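Local coordinates for protein endoglucanase (Humicola insolens, PDB 1DYS) that hydrolyses internal beta-1,4-glucosidic linkages of cellulose as a family 6 glycoside hydrolase, contributing to the recycling of plant biomass, at residues Ile80-Ser94 and Val130-Asn143. Numbering follows the deposited sequence.
Sequences IVGLVLYNLPDRDCS and VQFAVILEPDAIGN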
loop_
_atom_site.group_PDB
_atom_site.type_symbol
_atom_site.label_atom_id
_atom_site.label_comp_id
_atom_site.label_asym_id
_atom_site.label_seq_id
_atom_site.Cartn_x
_atom_site.Cartn_y
_atom_site.Cartn_z
ATOM N N ILE A 80 8.120 26.858 7.493
ATOM C CA ILE A 80 6.863 26.333 8.049
ATOM C C ILE A 80 6.805 24.918 7.469
ATOM O O ILE A 80 7.046 24.749 6.279
ATOM C CB ILE A 80 5.637 27.181 7.821
ATOM C CG1 ILE A 80 4.409 26.493 8.444
ATOM C CG2 ILE A 80 5.459 27.488 6.327
ATOM C CD1 ILE A 80 3.171 27.367 8.520
ATOM N N VAL A 81 6.621 23.942 8.349
ATOM C CA VAL A 81 6.576 22.547 7.888
ATOM C C VAL A 81 5.173 22.085 7.505
ATOM O O VAL A 81 4.287 22.257 8.330
ATOM C CB VAL A 81 7.030 21.664 9.081
ATOM C CG1 VAL A 81 6.902 20.176 8.753
ATOM C CG2 VAL A 81 8.457 22.025 9.461
ATOM N N GLY A 82 4.978 21.538 6.308
ATOM C CA GLY A 82 3.637 21.036 5.957
ATOM C C GLY A 82 3.639 19.527 6.251
ATOM O O GLY A 82 4.521 18.814 5.771
ATOM N N LEU A 83 2.588 19.105 6.980
ATOM C CA LEU A 83 2.415 17.670 7.276
ATOM C C LEU A 83 1.002 17.263 6.835
ATOM O O LEU A 83 0.068 18.032 7.069
ATOM C CB LEU A 83 2.535 17.344 8.770
ATOM C CG LEU A 83 3.912 17.642 9.381
ATOM C CD1 LEU A 83 3.836 17.337 10.890
ATOM C CD2 LEU A 83 4.989 16.842 8.697
ATOM N N VAL A 84 0.861 16.050 6.305
ATOM C CA VAL A 84 -0.481 15.574 5.912
ATOM C C VAL A 84 -0.851 14.476 6.931
ATOM O O VAL A 84 -0.087 13.541 7.066
ATOM C CB VAL A 84 -0.505 14.962 4.503
ATOM C CG1 VAL A 84 -1.968 14.705 4.123
ATOM C CG2 VAL A 84 0.096 15.936 3.479
ATOM N N LEU A 85 -1.903 14.718 7.698
ATOM C CA LEU A 85 -2.351 13.738 8.710
ATOM C C LEU A 85 -3.396 12.931 7.956
ATOM O O LEU A 85 -4.478 13.450 7.620
ATOM C CB LEU A 85 -2.918 14.534 9.895
ATOM C CG LEU A 85 -3.267 13.700 11.127
ATOM C CD1 LEU A 85 -3.074 14.551 12.372
ATOM C CD2 LEU A 85 -4.685 13.170 11.021
ATOM N N TYR A 86 -3.032 11.682 7.646
ATOM C CA TYR A 86 -3.862 10.882 6.744
ATOM C C TYR A 86 -3.858 9.405 7.112
ATOM O O TYR A 86 -3.120 8.649 6.493
ATOM C CB TYR A 86 -3.344 11.092 5.306
ATOM C CG TYR A 86 -3.991 10.388 4.166
ATOM C CD1 TYR A 86 -5.364 10.416 3.939
ATOM C CD2 TYR A 86 -3.235 9.649 3.241
ATOM C CE1 TYR A 86 -5.974 9.800 2.848
ATOM C CE2 TYR A 86 -3.811 9.009 2.171
ATOM C CZ TYR A 86 -5.181 9.079 1.972
ATOM O OH TYR A 86 -5.731 8.429 0.885
ATOM N N ASN A 87 -4.647 9.056 8.121
ATOM C CA ASN A 87 -4.738 7.608 8.468
ATOM C C ASN A 87 -6.098 7.266 9.025
ATOM O O ASN A 87 -6.250 6.357 9.885
ATOM C CB ASN A 87 -3.599 7.274 9.422
ATOM C CG ASN A 87 -3.306 5.769 9.438
ATOM O OD1 ASN A 87 -3.690 5.027 8.535
ATOM N ND2 ASN A 87 -2.618 5.332 10.477
ATOM N N LEU A 88 -7.149 7.919 8.526
ATOM C CA LEU A 88 -8.496 7.651 9.046
ATOM C C LEU A 88 -8.905 6.207 8.925
ATOM O O LEU A 88 -8.624 5.469 7.965
ATOM C CB LEU A 88 -9.475 8.475 8.153
ATOM C CG LEU A 88 -10.853 8.800 8.731
ATOM C CD1 LEU A 88 -10.717 9.701 9.953
ATOM C CD2 LEU A 88 -11.709 9.466 7.652
ATOM N N PRO A 89 -9.596 5.712 9.940
ATOM C CA PRO A 89 -10.136 4.359 9.840
ATOM C C PRO A 89 -11.150 4.341 8.710
ATOM O O PRO A 89 -11.939 5.288 8.478
ATOM C CB PRO A 89 -10.814 4.045 11.189
ATOM C CG PRO A 89 -10.263 5.128 12.049
ATOM C CD PRO A 89 -9.930 6.351 11.202
ATOM N N ASP A 90 -11.121 3.307 7.880
ATOM C CA ASP A 90 -11.969 3.153 6.707
ATOM C C ASP A 90 -11.776 4.307 5.719
ATOM O O ASP A 90 -12.714 4.831 5.084
ATOM C CB ASP A 90 -13.457 3.058 7.089
ATOM C CG ASP A 90 -13.779 1.720 7.739
ATOM O OD1 ASP A 90 -12.824 0.944 7.978
ATOM O OD2 ASP A 90 -14.980 1.473 8.016
ATOM N N ARG A 91 -10.527 4.732 5.638
ATOM C CA ARG A 91 -10.038 5.795 4.767
ATOM C C ARG A 91 -10.539 5.667 3.340
ATOM O O ARG A 91 -10.658 4.557 2.820
ATOM C CB ARG A 91 -8.499 5.672 4.728
ATOM C CG ARG A 91 -7.791 7.002 4.454
ATOM C CD ARG A 91 -6.306 6.905 4.776
ATOM N NE ARG A 91 -5.588 6.056 3.793
ATOM C CZ ARG A 91 -4.268 5.900 3.886
ATOM N NH1 ARG A 91 -3.477 6.449 4.810
ATOM N NH2 ARG A 91 -3.702 5.088 2.955
ATOM N N ASP A 92 -10.958 6.813 2.738
ATOM C CA ASP A 92 -11.485 6.807 1.379
ATOM C C ASP A 92 -12.613 5.784 1.234
ATOM O O ASP A 92 -12.623 4.929 0.357
ATOM C CB ASP A 92 -10.393 6.498 0.352
ATOM C CG ASP A 92 -9.306 7.555 0.368
ATOM O OD1 ASP A 92 -9.655 8.692 -0.028
ATOM O OD2 ASP A 92 -8.134 7.335 0.762
ATOM N N CYS A 93 -13.665 6.001 2.058
ATOM C CA CYS A 93 -14.684 4.945 2.162
ATOM C C CYS A 93 -15.401 4.641 0.876
ATOM O O CYS A 93 -15.951 3.546 0.637
ATOM C CB CYS A 93 -15.658 5.267 3.310
ATOM S SG CYS A 93 -16.696 6.710 3.017
ATOM N N SER A 94 -15.507 5.595 -0.066
ATOM C CA SER A 94 -16.245 5.385 -1.300
ATOM C C SER A 94 -15.701 4.255 -2.146
ATOM O O SER A 94 -16.505 3.704 -2.915
ATOM C CB SER A 94 -16.377 6.661 -2.126
ATOM O OG SER A 94 -17.255 7.580 -1.477
ATOM N N VAL A 130 8.960 25.079 16.306
ATOM C CA VAL A 130 8.684 24.925 14.871
ATOM C C VAL A 130 7.252 25.264 14.508
ATOM O O VAL A 130 6.308 24.888 15.202
ATOM C CB VAL A 130 8.997 23.451 14.521
ATOM C CG1 VAL A 130 8.703 23.129 13.060
ATOM C CG2 VAL A 130 10.467 23.150 14.833
ATOM N N GLN A 131 7.079 25.947 13.351
ATOM C CA GLN A 131 5.699 26.208 12.937
ATOM C C GLN A 131 5.186 25.081 12.029
ATOM O O GLN A 131 5.957 24.721 11.128
ATOM C CB GLN A 131 5.609 27.556 12.165
ATOM C CG GLN A 131 5.959 28.702 13.140
ATOM C CD GLN A 131 4.836 29.041 14.095
ATOM O OE1 GLN A 131 3.654 29.071 13.742
ATOM N NE2 GLN A 131 5.194 29.270 15.363
ATOM N N PHE A 132 3.951 24.637 12.227
ATOM C CA PHE A 132 3.421 23.558 11.412
ATOM C C PHE A 132 2.104 23.929 10.751
ATOM O O PHE A 132 1.225 24.549 11.354
ATOM C CB PHE A 132 3.111 22.324 12.300
ATOM C CG PHE A 132 4.296 21.677 12.956
ATOM C CD1 PHE A 132 5.099 20.733 12.333
ATOM C CD2 PHE A 132 4.684 22.101 14.227
ATOM C CE1 PHE A 132 6.180 20.192 12.965
ATOM C CE2 PHE A 132 5.804 21.582 14.845
ATOM C CZ PHE A 132 6.557 20.589 14.240
ATOM N N ALA A 133 1.974 23.516 9.489
ATOM C CA ALA A 133 0.703 23.561 8.797
ATOM C C ALA A 133 0.272 22.091 8.571
ATOM O O ALA A 133 1.016 21.364 7.917
ATOM C CB ALA A 133 0.719 24.187 7.415
ATOM N N VAL A 134 -0.823 21.722 9.212
ATOM C CA VAL A 134 -1.224 20.312 9.118
ATOM C C VAL A 134 -2.511 20.234 8.340
ATOM O O VAL A 134 -3.549 20.784 8.671
ATOM C CB VAL A 134 -1.428 19.687 10.523
ATOM C CG1 VAL A 134 -1.935 18.253 10.397
ATOM C CG2 VAL A 134 -0.148 19.770 11.328
ATOM N N ILE A 135 -2.499 19.450 7.251
ATOM C CA ILE A 135 -3.642 19.164 6.457
ATOM C C ILE A 135 -4.287 17.918 7.066
ATOM O O ILE A 135 -3.638 16.892 7.244
ATOM C CB ILE A 135 -3.307 18.969 4.977
ATOM C CG1 ILE A 135 -2.983 20.362 4.418
ATOM C CG2 ILE A 135 -4.454 18.263 4.261
ATOM C CD1 ILE A 135 -2.656 20.352 2.923
ATOM N N LEU A 136 -5.569 18.104 7.373
ATOM C CA LEU A 136 -6.251 17.004 8.010
ATOM C C LEU A 136 -7.115 16.209 7.041
ATOM O O LEU A 136 -8.129 16.606 6.501
ATOM C CB LEU A 136 -7.189 17.471 9.126
ATOM C CG LEU A 136 -6.533 18.303 10.224
ATOM C CD1 LEU A 136 -7.628 19.071 10.939
ATOM C CD2 LEU A 136 -5.735 17.395 11.146
ATOM N N GLU A 137 -6.743 14.942 6.931
ATOM C CA GLU A 137 -7.432 13.875 6.248
ATOM C C GLU A 137 -8.056 14.178 4.903
ATOM O O GLU A 137 -9.272 14.356 4.669
ATOM C CB GLU A 137 -8.535 13.331 7.199
ATOM C CG GLU A 137 -7.991 12.697 8.480
ATOM C CD GLU A 137 -7.217 11.383 8.250
ATOM O OE1 GLU A 137 -7.298 10.826 7.142
ATOM O OE2 GLU A 137 -6.631 10.912 9.225
ATOM N N PRO A 138 -7.219 14.249 3.891
ATOM C CA PRO A 138 -7.590 14.467 2.503
ATOM C C PRO A 138 -8.770 13.581 2.107
ATOM O O PRO A 138 -8.906 12.399 2.377
ATOM C CB PRO A 138 -6.348 14.119 1.679
ATOM C CG PRO A 138 -5.253 14.468 2.678
ATOM C CD PRO A 138 -5.755 14.041 4.050
ATOM N N ASP A 139 -9.743 14.202 1.450
ATOM C CA ASP A 139 -10.972 13.703 0.904
ATOM C C ASP A 139 -11.957 13.166 1.935
ATOM O O ASP A 139 -12.959 12.621 1.492
ATOM C CB ASP A 139 -10.762 12.639 -0.204
ATOM C CG ASP A 139 -10.099 13.278 -1.402
ATOM O OD1 ASP A 139 -10.313 14.519 -1.570
ATOM O OD2 ASP A 139 -9.416 12.590 -2.194
ATOM N N ALA A 140 -11.677 13.214 3.244
ATOM C CA ALA A 140 -12.624 12.601 4.197
ATOM C C ALA A 140 -13.971 13.318 4.099
ATOM O O ALA A 140 -14.976 12.649 4.047
ATOM C CB ALA A 140 -12.090 12.653 5.626
ATOM N N ILE A 141 -13.950 14.642 4.164
ATOM C CA ILE A 141 -15.259 15.354 4.059
ATOM C C ILE A 141 -15.968 15.113 2.763
ATOM O O ILE A 141 -17.204 14.959 2.714
ATOM C CB ILE A 141 -14.987 16.825 4.365
ATOM C CG1 ILE A 141 -14.657 16.931 5.859
ATOM C CG2 ILE A 141 -16.200 17.707 4.041
ATOM C CD1 ILE A 141 -14.243 18.330 6.250
ATOM N N GLY A 142 -15.255 14.979 1.642
ATOM C CA GLY A 142 -15.867 14.645 0.357
ATOM C C GLY A 142 -16.640 13.331 0.491
ATOM O O GLY A 142 -17.804 13.245 0.121
ATOM N N ASN A 143 -15.988 12.307 1.021
ATOM C CA ASN A 143 -16.596 10.988 1.203
ATOM C C ASN A 143 -17.779 11.054 2.161
ATOM O O ASN A 143 -18.744 10.288 1.990
ATOM C CB ASN A 143 -15.485 10.044 1.654
ATOM C CG ASN A 143 -14.609 9.471 0.563
ATOM O OD1 ASN A 143 -15.054 8.556 -0.120
ATOM N ND2 ASN A 143 -13.401 10.004 0.448
HETATM O O HOH W 1 -10.750 10.385 1.966
HETATM O O HOH W 2 -11.668 9.105 -1.807
HETATM O O HOH W 3 -7.792 10.273 -1.094
#
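With CG anti to its carbonyl carbon (chi1 -64°) and the chain bent at chi2, -68°, E137 folds back toward N87 and L88, while Y86, with CG trans to its own nitrogen (chi1 179°), lays its ring obliquely against P138, CD1 to CD 3.6 Å. A carboxylate suits the backbone N-H groups just past the strand: E137 OE2 accepts N87 N at 2.9 Å, on the syn side but out of plane, and L88 N reaches OE1 only weakly. OE2 is also hydrogen-bonded to Y112, which would probably help to offset its burial. Behind them, strands 80-85 and 132-136 run parallel as neighbours in the distorted beta/alpha barrel of family 6, linked by six backbone bonds from V81 N-Q131 O to E137 N-L85 O. V84 CG1 packs against P138 CG at 3.6 Å, two small apolar groups fitting closely. The loops that follow carry D92 and D139, both assigned as proton donors; water 3 donates to D92 OD1 and D139 OD2. Y86 OH donates a hydrogen bond to D92 OD2, on its syn lone pair, at 2.6 Å. Asparagine suits position N143 because its amide accepts S94 N at OD1 while ND2 donates to D139 O; a leucine here would probably leave S94 N without this acceptor.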